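Local coordinates for MdbA (Actinomyces oris, PDB 4Z7X), which acts as a thiol-disulfide oxidoreductase that probably forms disulfide bonds in exported proteins, an activity linked to sortase-mediated pilus assembly, at residues A39-G44 against I61-S66; W104-M109 against K179-G184; V114-D117 against Q122-S125; H127-E132 against V152-K157. All blocks are in the same frame, centred on the assembly; numbering follows the deposited sequence. Where two conformers were deposited one is given.

Interaction 1 (A39-G44 against I61-S66); sequences ASWTYG and IYFDYS. With 3CX ((2S)-3-(cyclohexylamino)-2-hydroxypropane-1-sulfonic acid), chain C.
Tyr43 OH is hydrogen-bonded by two groups, Trp41 NE1 and Ser123 OG, and so steadies from one end the indole that Trp41 extends across to Phe63 and Tyr65. Trp41 NE1 donates to Tyr43 OH over 2.9 Å, and the acceptor lies 2° out of the indole plane, so the bond helps to hold the ring's rotation. At the far end Trp41 CH2 does all the touching: it lies 3.9 Å from Phe63 CZ, at the edge of the phenyl ring, and 3.7 Å from Tyr65 OH, which sits at the indole edge near its plane. That phenol oxygen has its polar partner in His127. With chi1 at 74°, Trp41 CG stands between the backbone N and carbonyl carbon, and the ring reaches over strand 91-96, which separates the two segments in the sheet. Within 61-66, Phe63 CE2 stands 3.4 Å above the centre of the Tyr65 ring. On the ligand side, Tyr43 CE1 meets cyclohexyl atom CAG of 3CX at 3.9 Å, while Gly44 N donates to the ligand hydroxyl OAC over 2.9 Å. A phenylalanine in place of Tyr43 would probably leave Trp41 NE1 without this acceptor and Ser123 OG without one of its partners. Phe63 also touches Cys70 of a probable CxxC site, so these aromatic edges and phenol oxygens link the ligand pocket to the presumed redox centre.

Interaction 2 (W104-M109 against K179-G184); sequences WTSVVM and KWVKLG
A Met-aromatic contact, Met109 against Trp180, joins helix 103-118 to helix 178-190. Met109 is present as selenomethionine, and its methyl does most of the touching: CE sits 3.7 Å from the centroid of the six-membered ring of Trp180, 17° off the ring normal, a CH-pi contact over one face. The SE atom stands farther back above the same ring, 5.3 Å from its centroid. A bend at chi3 (65°) turns the methyl onto the indole, where its nearest atom is Trp180 CD2 at 3.5 Å. Val181 wedges in alongside: its CG2 branch meets Met109 CB at 3.9 Å, and its CG1 branch comes up to Ser106 OG, a hydroxyl whose hydrogen-bond partner is Lys98. At the rim of the indole, Trp180 CZ3 comes within 3.3 Å of the backbone oxygen Met109 O. The ring is held by its nitrogen as well, since Trp180 NE1 donates to Ala39 O. A leucine in place of Trp180 would probably leave the Met109 methyl without the flat surface it rests on and Ala39 O without that donor. The short helix axes approach to 10.2 Å and run at 120° to each other. This buried, mainly apolar join, with no hydrogen bond between the two segments, links the first helix after strand 91-96 to the helix preceding strand 198-201, consistent with the helical insertion of DsbA-like thioredoxin folds.

Interaction 3 (V114-D117 against Q122-S125); sequences VVLD and QSLS. With 3CX ((2S)-3-(cyclohexylamino)-2-hydroxypropane-1-sulfonic acid), chain C.
The apolar contacts are made by two side chains of helix 103-118, Val115 and Leu116, which close on Ser123 at the start of helix 123-140. Val115 puts its CG1 branch, anti to the backbone N (chi1 175°), against the backbone of the second segment. Val115 CG1 lies 3.8 Å from Ser123 CA, and it also approaches the carbonyl carbon of Gln122, the N-cap residue. Leu116 uses CD2, which meets Ser123 CB at 3.6 Å. The CA atoms of Leu116 and Ser123 are 5.9 Å apart, a close approach of two helix backbones consistent with the small serine side chain between them.

Contacts with the ligand form the second group, none of them a hydrogen bond. Leu116 CD2 lies 3.7 Å from CAE of 3CX, and Ser123 OG approaches the same cyclohexyl carbon to 3.4 Å, so one end of the six-membered ring settles where the helices meet.

Polar bonds do not cross between the two segments. Ser123 OG is hydrogen-bonded to Pro120 O, inside the turn linking the helices. Its chi1 of 59° places OG between the backbone N and carbonyl carbon, turning the hydroxyl toward that carbonyl and its strand-side partner, Tyr43, while CB stays against Leu116.

Ser123 thus turns its carbon to Leu116 and its oxygen to the turn, the strand and the ligand ring. The cyclohexyl end is met here by van der Waals contact alone, whereas hydrogen bonds of 3CX, among them those to Gly44, Glu45 and Gly46, lie outside this corner.

Interaction 4 (H127-E132 against V152-K157); sequences HNAAFE and VAAAAK
Ala129 and Ala154 meet methyl to methyl, CB to CB at 4.0 Å, and beside this apolar point Lys157 crosses to the other helix. Its CE rests 4.0 Å from Ala129 CB, and a bend at chi3 (68°) brings the ammonium group round to two acceptors. The first is Glu132: Lys157 NZ donates to Glu132 OE1 over 2.6 Å in a salt bridge that meets the oxygen from above the carboxylate plane, 75° out of it. The second is a water, 2.6 Å from Lys157 NZ, which in turn donates to Ala129 O over 2.9 Å. A single ammonium group therefore serves the carboxylate directly and a backbone carbonyl of the same helix through the water. Both charged residues have two deposited conformers, so the persistence of the bridge is doubtful. The short axes pass 9.2 Å apart at 133°, close enough for the alanines to meet. Around this partly buried join, Ala130 leans on Val108 of helix 103-118, Phe131 reaches Cys70 in helix 68-86, and Val152 and Ala155 pack on Phe168 of helix 168-174.

In the fold
The contacts lie within one thioredoxin-family region, their centres 10 to 17 Å apart. Interaction 1 comes first along the chain and spans from strand 41-43 past strand 91-96 to the end of strand 58-63 and the loop after it. Interaction 2 then opens on helix 103-118 and closes on helix 178-190, enclosing interactions 3 and 4. Interactions 2 and 3 share helix 103-118; interactions 3 and 4 share helix 123-140. The sheet and the loop after strand 58-63 meet this cluster: Thr105 is hydrogen-bonded to Asp64 and Ser66, Trp41 packs on Leu116, and Phe63 meets His127. Interactions 1 and 3 both touch 3CX, so its pocket spans the seam between edge strand and helices.

Interaction 1 (A39-G44 against I61-S66)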
loop_
_atom_site.group_PDB
_atom_site.type_symbol
_atom_site.label_atom_id
_atom_site.label_comp_id
_atom_site.label_asym_id
_atom_site.label_seq_id
_atom_site.Cartn_x
_atom_site.Cartn_y
_atom_site.Cartn_z
ATOM N N ALA A 39 3.736 -10.302 2.349
ATOM C CA ALA A 39 2.619 -9.640 1.677
ATOM C C ALA A 39 2.874 -8.197 1.217
ATOM O O ALA A 39 2.004 -7.614 0.594
ATOM C CB ALA A 39 1.321 -9.725 2.482
ATOM N N SER A 40 4.070 -7.663 1.489
ATOM C CA SER A 40 4.340 -6.272 1.159
ATOM C C SER A 40 4.784 -6.149 -0.302
ATOM O O SER A 40 5.190 -7.136 -0.960
ATOM C CB SER A 40 5.423 -5.654 2.077
ATOM O OG SER A 40 6.702 -6.293 1.968
ATOM N N TRP A 41 4.758 -4.917 -0.798
ATOM C CA TRP A 41 5.405 -4.588 -2.053
ATOM C C TRP A 41 6.143 -3.288 -1.907
ATOM O O TRP A 41 5.822 -2.492 -1.023
ATOM C CB TRP A 41 4.453 -4.579 -3.229
ATOM C CG TRP A 41 3.514 -3.467 -3.359
ATOM C CD1 TRP A 41 3.654 -2.421 -4.209
ATOM C CD2 TRP A 41 2.217 -3.298 -2.729
ATOM N NE1 TRP A 41 2.548 -1.621 -4.157
ATOM C CE2 TRP A 41 1.660 -2.128 -3.250
ATOM C CE3 TRP A 41 1.511 -3.989 -1.744
ATOM C CZ2 TRP A 41 0.405 -1.666 -2.863
ATOM C CZ3 TRP A 41 0.267 -3.526 -1.345
ATOM C CH2 TRP A 41 -0.275 -2.384 -1.910
ATOM N N THR A 42 7.123 -3.059 -2.780
ATOM C CA THR A 42 8.059 -1.974 -2.550
ATOM C C THR A 42 8.363 -1.152 -3.780
ATOM O O THR A 42 8.209 -1.633 -4.898
ATOM C CB THR A 42 9.410 -2.453 -1.953
ATOM O OG1 THR A 42 10.143 -3.186 -2.933
ATOM C CG2 THR A 42 9.190 -3.345 -0.736
ATOM N N TYR A 43 8.823 0.077 -3.501
ATOM C CA TYR A 43 9.264 1.039 -4.496
ATOM C C TYR A 43 10.624 1.590 -4.079
ATOM O O TYR A 43 10.784 2.037 -2.959
ATOM C CB TYR A 43 8.263 2.220 -4.614
ATOM C CG TYR A 43 6.850 1.787 -4.982
ATOM C CD1 TYR A 43 6.419 1.777 -6.301
ATOM C CD2 TYR A 43 5.959 1.394 -4.007
ATOM C CE1 TYR A 43 5.149 1.389 -6.654
ATOM C CE2 TYR A 43 4.669 1.023 -4.324
ATOM C CZ TYR A 43 4.262 1.002 -5.662
ATOM O OH TYR A 43 2.961 0.595 -5.944
ATOM N N GLY A 44 11.584 1.547 -5.005
ATOM C CA GLY A 44 12.895 2.153 -4.802
ATOM C C GLY A 44 14.007 1.344 -4.124
ATOM O O GLY A 44 15.090 1.871 -3.870
ATOM N N ILE A 61 4.863 1.129 5.703
ATOM C CA ILE A 61 3.524 1.528 6.063
ATOM C C ILE A 61 2.592 0.296 6.075
ATOM O O ILE A 61 2.375 -0.323 5.054
ATOM C CB ILE A 61 2.937 2.598 5.111
ATOM C CG1 ILE A 61 3.902 3.828 5.039
ATOM C CG2 ILE A 61 1.573 3.026 5.607
ATOM C CD1 ILE A 61 3.509 4.884 4.049
ATOM N N TYR A 62 2.087 0.003 7.268
ATOM C CA TYR A 62 1.079 -1.038 7.487
ATOM C C TYR A 62 -0.283 -0.361 7.458
ATOM O O TYR A 62 -0.527 0.611 8.206
ATOM C CB TYR A 62 1.284 -1.776 8.824
ATOM C CG TYR A 62 2.478 -2.667 8.856
ATOM C CD1 TYR A 62 3.767 -2.173 9.076
ATOM C CD2 TYR A 62 2.329 -4.023 8.683
ATOM C CE1 TYR A 62 4.861 -3.033 9.082
ATOM C CE2 TYR A 62 3.407 -4.891 8.725
ATOM C CZ TYR A 62 4.672 -4.395 8.917
ATOM O OH TYR A 62 5.771 -5.245 8.928
ATOM N N PHE A 63 -1.156 -0.860 6.591
ATOM C CA PHE A 63 -2.434 -0.189 6.329
ATOM C C PHE A 63 -3.537 -1.190 6.018
ATOM O O PHE A 63 -3.282 -2.360 5.717
ATOM C CB PHE A 63 -2.266 0.759 5.147
ATOM C CG PHE A 63 -2.158 0.056 3.829
ATOM C CD1 PHE A 63 -0.954 -0.422 3.346
ATOM C CD2 PHE A 63 -3.308 -0.258 3.140
ATOM C CE1 PHE A 63 -0.925 -1.113 2.149
ATOM C CE2 PHE A 63 -3.286 -0.933 1.951
ATOM C CZ PHE A 63 -2.080 -1.384 1.455
ATOM N N ASP A 64 -4.772 -0.710 6.164
ATOM C CA ASP A 64 -5.994 -1.409 5.737
ATOM C C ASP A 64 -6.787 -0.423 4.863
ATOM O O ASP A 64 -7.051 0.704 5.291
ATOM C CB ASP A 64 -6.810 -1.813 6.983
ATOM C CG ASP A 64 -8.043 -2.651 6.670
ATOM O OD1 ASP A 64 -8.544 -2.576 5.546
ATOM O OD2 ASP A 64 -8.549 -3.355 7.583
ATOM N N TYR A 65 -7.135 -0.840 3.662
ATOM C CA TYR A 65 -7.971 -0.049 2.773
ATOM C C TYR A 65 -9.302 0.412 3.365
ATOM O O TYR A 65 -9.888 1.376 2.868
ATOM C CB TYR A 65 -8.226 -0.758 1.427
ATOM C CG TYR A 65 -7.019 -0.803 0.497
ATOM C CD1 TYR A 65 -6.435 0.368 0.067
ATOM C CD2 TYR A 65 -6.436 -1.999 0.118
ATOM C CE1 TYR A 65 -5.348 0.371 -0.768
ATOM C CE2 TYR A 65 -5.329 -2.024 -0.710
ATOM C CZ TYR A 65 -4.778 -0.838 -1.136
ATOM O OH TYR A 65 -3.674 -0.862 -1.922
ATOM N N SER A 66 -9.782 -0.280 4.388
ATOM C CA SER A 66 -11.041 0.074 5.055
ATOM C C SER A 66 -10.874 0.850 6.365
ATOM O O SER A 66 -11.862 1.068 7.078
ATOM C CB SER A 66 -11.863 -1.179 5.337
ATOM O OG SER A 66 -12.288 -1.786 4.128
HETATM O OAA 3CX C . 14.549 0.047 -9.571
HETATM O OAB 3CX C . 13.898 0.238 -7.120
HETATM O OAC 3CX C . 10.926 -0.744 -6.681
HETATM O OAD 3CX C . 14.265 -1.893 -7.999
HETATM C CAE 3CX C . 4.747 -2.433 -8.242
HETATM C CAF 3CX C . 5.398 -3.733 -7.852
HETATM C CAG 3CX C . 5.553 -1.524 -9.162
HETATM C CAH 3CX C . 6.856 -3.500 -7.451
HETATM C CAI 3CX C . 7.003 -1.286 -8.813
HETATM C CAJ 3CX C . 9.925 -1.830 -8.513
HETATM C CAK 3CX C . 12.181 -0.813 -8.788
HETATM N NAL 3CX C . 8.948 -2.341 -7.532
HETATM C CAM 3CX C . 11.239 -1.530 -7.809
HETATM C CAN 3CX C . 7.471 -2.123 -7.656
HETATM S SAO 3CX C . 13.756 -0.576 -8.299
#

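Interaction 2 (W104-M109 against K179-G184)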
loop_
_atom_site.group_PDB
_atom_site.type_symbol
_atom_site.label_atom_id
_atom_site.label_comp_id
_atom_site.label_asym_id
_atom_site.label_seq_id
_atom_site.Cartn_x
_atom_site.Cartn_y
_atom_site.Cartn_z
ATOM N N TRP A 104 -14.843 -4.871 1.834
ATOM C CA TRP A 104 -14.255 -3.849 0.943
ATOM C C TRP A 104 -12.735 -4.038 0.789
ATOM O O TRP A 104 -12.214 -3.907 -0.303
ATOM C CB TRP A 104 -14.548 -2.438 1.448
ATOM C CG TRP A 104 -13.919 -1.354 0.647
ATOM C CD1 TRP A 104 -13.024 -0.427 1.094
ATOM C CD2 TRP A 104 -14.147 -1.053 -0.739
ATOM N NE1 TRP A 104 -12.687 0.440 0.098
ATOM C CE2 TRP A 104 -13.357 0.087 -1.046
ATOM C CE3 TRP A 104 -14.942 -1.620 -1.752
ATOM C CZ2 TRP A 104 -13.320 0.651 -2.321
ATOM C CZ3 TRP A 104 -14.900 -1.038 -3.033
ATOM C CH2 TRP A 104 -14.103 0.076 -3.295
ATOM N N THR A 105 -12.038 -4.381 1.872
ATOM C CA THR A 105 -10.618 -4.616 1.790
ATOM C C THR A 105 -10.279 -5.732 0.814
ATOM O O THR A 105 -9.313 -5.583 0.047
ATOM C CB THR A 105 -10.045 -4.884 3.192
ATOM O OG1 THR A 105 -10.336 -3.741 4.002
ATOM C CG2 THR A 105 -8.544 -5.173 3.156
ATOM N N SER A 106 -11.045 -6.832 0.828
ATOM C CA SER A 106 -10.803 -7.895 -0.136
ATOM C C SER A 106 -11.107 -7.435 -1.565
ATOM O O SER A 106 -10.437 -7.839 -2.499
ATOM C CB SER A 106 -11.613 -9.156 0.176
ATOM O OG SER A 106 -11.142 -9.775 1.378
ATOM N N VAL A 107 -12.160 -6.645 -1.734
ATOM C CA VAL A 107 -12.499 -6.138 -3.065
ATOM C C VAL A 107 -11.323 -5.321 -3.611
ATOM O O VAL A 107 -10.843 -5.564 -4.740
ATOM C CB VAL A 107 -13.789 -5.331 -3.041
ATOM C CG1 VAL A 107 -14.078 -4.725 -4.405
ATOM C CG2 VAL A 107 -14.953 -6.223 -2.606
ATOM N N VAL A 108 -10.868 -4.367 -2.814
ATOM C CA VAL A 108 -9.748 -3.522 -3.232
ATOM C C VAL A 108 -8.484 -4.348 -3.448
ATOM O O VAL A 108 -7.797 -4.154 -4.465
ATOM C CB VAL A 108 -9.436 -2.377 -2.252
ATOM C CG1 VAL A 108 -8.280 -1.550 -2.784
ATOM C CG2 VAL A 108 -10.642 -1.502 -2.026
HETATM N N MSE A 109 -8.180 -5.283 -2.523
HETATM C CA MSE A 109 -6.963 -6.083 -2.695
HETATM C C MSE A 109 -6.999 -6.943 -3.962
HETATM O O MSE A 109 -5.986 -7.149 -4.619
HETATM C CB MSE A 109 -6.595 -6.872 -1.434
HETATM C CG MSE A 109 -6.099 -5.902 -0.381
HETATM SE SE MSE A 109 -5.514 -6.796 1.252
HETATM C CE MSE A 109 -4.009 -7.761 0.500
ATOM N N LYS A 179 -5.372 -15.506 -1.076
ATOM C CA LYS A 179 -4.159 -15.911 -0.354
ATOM C C LYS A 179 -3.309 -14.725 0.067
ATOM O O LYS A 179 -2.660 -14.728 1.128
ATOM C CB LYS A 179 -3.277 -16.862 -1.181
ATOM C CG LYS A 179 -3.842 -18.263 -1.277
ATOM C CD LYS A 179 -2.990 -19.144 -2.202
ATOM C CE LYS A 179 -1.532 -19.264 -1.803
ATOM N NZ LYS A 179 -0.810 -20.142 -2.788
ATOM N N TRP A 180 -3.331 -13.693 -0.745
ATOM C CA TRP A 180 -2.569 -12.486 -0.417
ATOM C C TRP A 180 -3.180 -11.782 0.786
ATOM O O TRP A 180 -2.479 -11.325 1.678
ATOM C CB TRP A 180 -2.579 -11.533 -1.616
ATOM C CG TRP A 180 -1.756 -10.295 -1.455
ATOM C CD1 TRP A 180 -0.650 -10.137 -0.704
ATOM C CD2 TRP A 180 -2.004 -9.042 -2.078
ATOM N NE1 TRP A 180 -0.156 -8.851 -0.836
ATOM C CE2 TRP A 180 -0.969 -8.167 -1.693
ATOM C CE3 TRP A 180 -2.969 -8.580 -2.964
ATOM C CZ2 TRP A 180 -0.912 -6.849 -2.108
ATOM C CZ3 TRP A 180 -2.917 -7.264 -3.374
ATOM C CH2 TRP A 180 -1.888 -6.425 -2.978
ATOM N N VAL A 181 -4.499 -11.671 0.796
ATOM C CA VAL A 181 -5.225 -11.079 1.927
ATOM C C VAL A 181 -4.888 -11.854 3.216
ATOM O O VAL A 181 -4.524 -11.272 4.239
ATOM C CB VAL A 181 -6.738 -11.082 1.658
ATOM C CG1 VAL A 181 -7.519 -10.577 2.842
ATOM C CG2 VAL A 181 -7.066 -10.292 0.397
ATOM N N LYS A 182 -4.955 -13.188 3.140
ATOM C CA LYS A 182 -4.645 -14.009 4.290
ATOM C C LYS A 182 -3.179 -13.778 4.765
ATOM O O LYS A 182 -2.904 -13.691 5.969
ATOM C CB LYS A 182 -4.937 -15.492 3.971
ATOM C CG LYS A 182 -6.438 -15.786 3.917
ATOM C CD LYS A 182 -6.850 -17.260 3.716
ATOM C CE LYS A 182 -7.210 -17.636 2.271
ATOM N NZ LYS A 182 -8.652 -17.448 1.891
ATOM N N LEU A 183 -2.255 -13.667 3.833
ATOM C CA LEU A 183 -0.845 -13.504 4.186
ATOM C C LEU A 183 -0.616 -12.155 4.868
ATOM O O LEU A 183 0.180 -12.055 5.817
ATOM C CB LEU A 183 0.038 -13.625 2.941
ATOM C CG LEU A 183 1.534 -13.558 3.157
ATOM C CD1 LEU A 183 2.052 -14.713 4.014
ATOM C CD2 LEU A 183 2.236 -13.613 1.802
ATOM N N GLY A 184 -1.281 -11.120 4.383
ATOM C CA GLY A 184 -1.064 -9.795 5.003
ATOM C C GLY A 184 -1.534 -9.804 6.448
ATOM O O GLY A 184 -0.924 -9.225 7.321
#

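Interaction 3 (V114-D117 against Q122-S125)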
loop_
_atom_site.group_PDB
_atom_site.type_symbol
_atom_site.label_atom_id
_atom_site.label_comp_id
_atom_site.label_asym_id
_atom_site.label_seq_id
_atom_site.Cartn_x
_atom_site.Cartn_y
_atom_site.Cartn_z
ATOM N N VAL A 114 -4.547 -7.381 -9.472
ATOM C CA VAL A 114 -4.551 -7.332 -10.937
ATOM C C VAL A 114 -3.659 -6.180 -11.414
ATOM O O VAL A 114 -2.874 -6.335 -12.336
ATOM C CB VAL A 114 -5.993 -7.116 -11.468
ATOM C CG1 VAL A 114 -5.986 -6.871 -12.973
ATOM C CG2 VAL A 114 -6.940 -8.270 -11.120
ATOM N N VAL A 115 -3.772 -5.009 -10.757
ATOM C CA VAL A 115 -2.941 -3.888 -11.148
ATOM C C VAL A 115 -1.440 -4.218 -10.951
ATOM O O VAL A 115 -0.608 -3.918 -11.826
ATOM C CB VAL A 115 -3.376 -2.584 -10.434
ATOM C CG1 VAL A 115 -2.407 -1.485 -10.774
ATOM C CG2 VAL A 115 -4.756 -2.221 -10.851
ATOM N N LEU A 116 -1.087 -4.763 -9.794
ATOM C CA LEU A 116 0.305 -5.137 -9.573
ATOM C C LEU A 116 0.843 -6.080 -10.618
ATOM O O LEU A 116 1.982 -5.955 -11.067
ATOM C CB LEU A 116 0.482 -5.749 -8.194
ATOM C CG LEU A 116 0.342 -4.752 -7.035
ATOM C CD1 LEU A 116 0.267 -5.450 -5.685
ATOM C CD2 LEU A 116 1.483 -3.723 -6.996
ATOM N N ASP A 117 0.030 -7.051 -10.987
ATOM C CA ASP A 117 0.456 -8.067 -11.911
ATOM C C ASP A 117 0.433 -7.610 -13.373
ATOM O O ASP A 117 1.248 -8.087 -14.155
ATOM C CB ASP A 117 -0.424 -9.321 -11.783
ATOM C CG ASP A 117 -0.006 -10.239 -10.641
ATOM O OD1 ASP A 117 1.102 -10.058 -10.078
ATOM O OD2 ASP A 117 -0.766 -11.201 -10.361
ATOM N N GLN A 122 1.027 1.857 -12.821
ATOM C CA GLN A 122 -0.057 2.631 -12.204
ATOM C C GLN A 122 -0.395 2.181 -10.807
ATOM O O GLN A 122 -1.370 2.647 -10.220
ATOM C CB GLN A 122 -1.288 2.565 -13.071
ATOM C CG GLN A 122 -1.180 3.337 -14.378
ATOM C CD GLN A 122 -0.518 2.601 -15.499
ATOM O OE1 GLN A 122 -0.776 1.428 -15.720
ATOM N NE2 GLN A 122 0.276 3.325 -16.281
ATOM N N SER A 123 0.409 1.290 -10.238
ATOM C CA SER A 123 0.043 0.719 -8.931
ATOM C C SER A 123 -0.011 1.741 -7.790
ATOM O O SER A 123 -0.962 1.718 -7.001
ATOM C CB SER A 123 0.923 -0.459 -8.529
ATOM O OG SER A 123 2.274 -0.114 -8.457
ATOM N N LEU A 124 1.002 2.616 -7.667
ATOM C CA LEU A 124 0.977 3.572 -6.552
ATOM C C LEU A 124 -0.162 4.595 -6.700
ATOM O O LEU A 124 -0.820 4.962 -5.717
ATOM C CB LEU A 124 2.362 4.200 -6.358
ATOM C CG LEU A 124 2.566 4.977 -5.076
ATOM C CD1 LEU A 124 2.255 4.142 -3.850
ATOM C CD2 LEU A 124 3.987 5.518 -5.016
ATOM N N SER A 125 -0.449 5.012 -7.925
ATOM C CA SER A 125 -1.554 5.924 -8.192
ATOM C C SER A 125 -2.887 5.255 -7.909
ATOM O O SER A 125 -3.834 5.867 -7.393
ATOM C CB SER A 125 -1.512 6.373 -9.637
ATOM O OG SER A 125 -0.413 7.198 -9.830
HETATM O OAA 3CX C . 14.549 0.047 -9.571
HETATM O OAB 3CX C . 13.898 0.238 -7.120
HETATM O OAC 3CX C . 10.926 -0.744 -6.681
HETATM O OAD 3CX C . 14.265 -1.893 -7.999
HETATM C CAE 3CX C . 4.747 -2.433 -8.242
HETATM C CAF 3CX C . 5.398 -3.733 -7.852
HETATM C CAG 3CX C . 5.553 -1.524 -9.162
HETATM C CAH 3CX C . 6.856 -3.500 -7.451
HETATM C CAI 3CX C . 7.003 -1.286 -8.813
HETATM C CAJ 3CX C . 9.925 -1.830 -8.513
HETATM C CAK 3CX C . 12.181 -0.813 -8.788
HETATM N NAL 3CX C . 8.948 -2.341 -7.532
HETATM C CAM 3CX C . 11.239 -1.530 -7.809
HETATM C CAN 3CX C . 7.471 -2.123 -7.656
HETATM S SAO 3CX C . 13.756 -0.576 -8.299
#

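Interaction 4 (H127-E132 against V152-K157)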
loop_
_atom_site.group_PDB
_atom_site.type_symbol
_atom_site.label_atom_id
_atom_site.label_comp_id
_atom_site.label_asym_id
_atom_site.label_seq_id
_atom_site.Cartn_x
_atom_site.Cartn_y
_atom_site.Cartn_z
ATOM N N HIS A 127 -3.358 2.801 -5.739
ATOM C CA HIS A 127 -3.417 2.749 -4.278
ATOM C C HIS A 127 -4.034 4.014 -3.720
ATOM O O HIS A 127 -4.949 3.987 -2.902
ATOM C CB HIS A 127 -1.986 2.577 -3.742
ATOM C CG HIS A 127 -1.868 2.563 -2.258
ATOM N ND1 HIS A 127 -2.198 1.471 -1.498
ATOM C CD2 HIS A 127 -1.395 3.494 -1.402
ATOM C CE1 HIS A 127 -1.957 1.740 -0.235
ATOM N NE2 HIS A 127 -1.452 2.961 -0.152
ATOM N N ASN A 128 -3.505 5.139 -4.168
ATOM C CA ASN A 128 -4.072 6.426 -3.780
ATOM C C ASN A 128 -5.535 6.562 -4.161
ATOM O O ASN A 128 -6.359 7.093 -3.373
ATOM C CB ASN A 128 -3.280 7.572 -4.402
ATOM C CG ASN A 128 -3.877 8.910 -4.059
ATOM O OD1 ASN A 128 -3.720 9.392 -2.928
ATOM N ND2 ASN A 128 -4.586 9.513 -4.995
ATOM N N ALA A 129 -5.861 6.172 -5.390
ATOM C CA ALA A 129 -7.211 6.342 -5.855
ATOM C C ALA A 129 -8.211 5.506 -5.073
ATOM O O ALA A 129 -9.349 5.940 -4.849
ATOM C CB ALA A 129 -7.290 6.084 -7.354
ATOM N N ALA A 130 -7.805 4.302 -4.649
ATOM C CA ALA A 130 -8.699 3.426 -3.894
ATOM C C ALA A 130 -8.951 4.037 -2.531
ATOM O O ALA A 130 -10.060 3.992 -2.031
ATOM C CB ALA A 130 -8.087 2.064 -3.737
ATOM N N PHE A 131 -7.924 4.626 -1.930
ATOM C CA PHE A 131 -8.138 5.334 -0.672
ATOM C C PHE A 131 -9.004 6.576 -0.861
ATOM O O PHE A 131 -9.771 6.922 0.018
ATOM C CB PHE A 131 -6.821 5.703 -0.004
ATOM C CG PHE A 131 -6.345 4.687 1.002
ATOM C CD1 PHE A 131 -7.156 4.337 2.056
ATOM C CD2 PHE A 131 -5.134 4.012 0.866
ATOM C CE1 PHE A 131 -6.742 3.427 3.012
ATOM C CE2 PHE A 131 -4.708 3.124 1.834
ATOM C CZ PHE A 131 -5.527 2.817 2.903
ATOM N N GLU A 132 -8.888 7.241 -1.996
ATOM C CA GLU A 132 -9.691 8.439 -2.294
ATOM C C GLU A 132 -11.174 8.085 -2.326
ATOM O O GLU A 132 -12.031 8.857 -1.905
ATOM C CB GLU A 132 -9.231 9.043 -3.642
ATOM C CG GLU A 132 -9.907 10.344 -4.043
ATOM C CD GLU A 132 -9.109 11.091 -5.106
ATOM O OE1 GLU A 132 -8.001 10.639 -5.477
ATOM O OE2 GLU A 132 -9.596 12.117 -5.596
ATOM N N VAL A 152 -13.085 0.238 -11.080
ATOM C CA VAL A 152 -12.836 0.372 -12.526
ATOM C C VAL A 152 -12.727 1.879 -12.859
ATOM O O VAL A 152 -11.825 2.317 -13.563
ATOM C CB VAL A 152 -13.930 -0.312 -13.338
ATOM C CG1 VAL A 152 -13.790 0.018 -14.810
ATOM C CG2 VAL A 152 -13.854 -1.853 -13.168
ATOM N N ALA A 153 -13.628 2.669 -12.312
ATOM C CA ALA A 153 -13.589 4.112 -12.563
ATOM C C ALA A 153 -12.333 4.751 -11.987
ATOM O O ALA A 153 -11.719 5.591 -12.633
ATOM C CB ALA A 153 -14.845 4.775 -12.073
ATOM N N ALA A 154 -11.899 4.319 -10.806
ATOM C CA ALA A 154 -10.670 4.825 -10.230
ATOM C C ALA A 154 -9.464 4.424 -11.084
ATOM O O ALA A 154 -8.522 5.189 -11.255
ATOM C CB ALA A 154 -10.496 4.305 -8.828
ATOM N N ALA A 155 -9.478 3.202 -11.592
ATOM C CA ALA A 155 -8.433 2.758 -12.456
ATOM C C ALA A 155 -8.373 3.607 -13.736
ATOM O O ALA A 155 -7.288 3.998 -14.159
ATOM C CB ALA A 155 -8.647 1.316 -12.783
ATOM N N ALA A 156 -9.524 3.981 -14.289
ATOM C CA ALA A 156 -9.531 4.838 -15.464
ATOM C C ALA A 156 -8.961 6.212 -15.116
ATOM O O ALA A 156 -8.225 6.783 -15.913
ATOM C CB ALA A 156 -10.939 4.978 -16.007
ATOM N N LYS A 157 -9.314 6.722 -13.940
ATOM C CA LYS A 157 -8.834 8.041 -13.483
ATOM C C LYS A 157 -7.297 8.094 -13.486
ATOM O O LYS A 157 -6.714 9.135 -13.778
ATOM C CB LYS A 157 -9.384 8.390 -12.090
ATOM C CG LYS A 157 -8.915 9.740 -11.541
ATOM C CD LYS A 157 -9.538 10.099 -10.182
ATOM C CE LYS A 157 -9.053 9.198 -9.050
ATOM N NZ LYS A 157 -9.204 9.766 -7.664
HETATM O O HOH W 1 -10.556 7.784 -6.727
#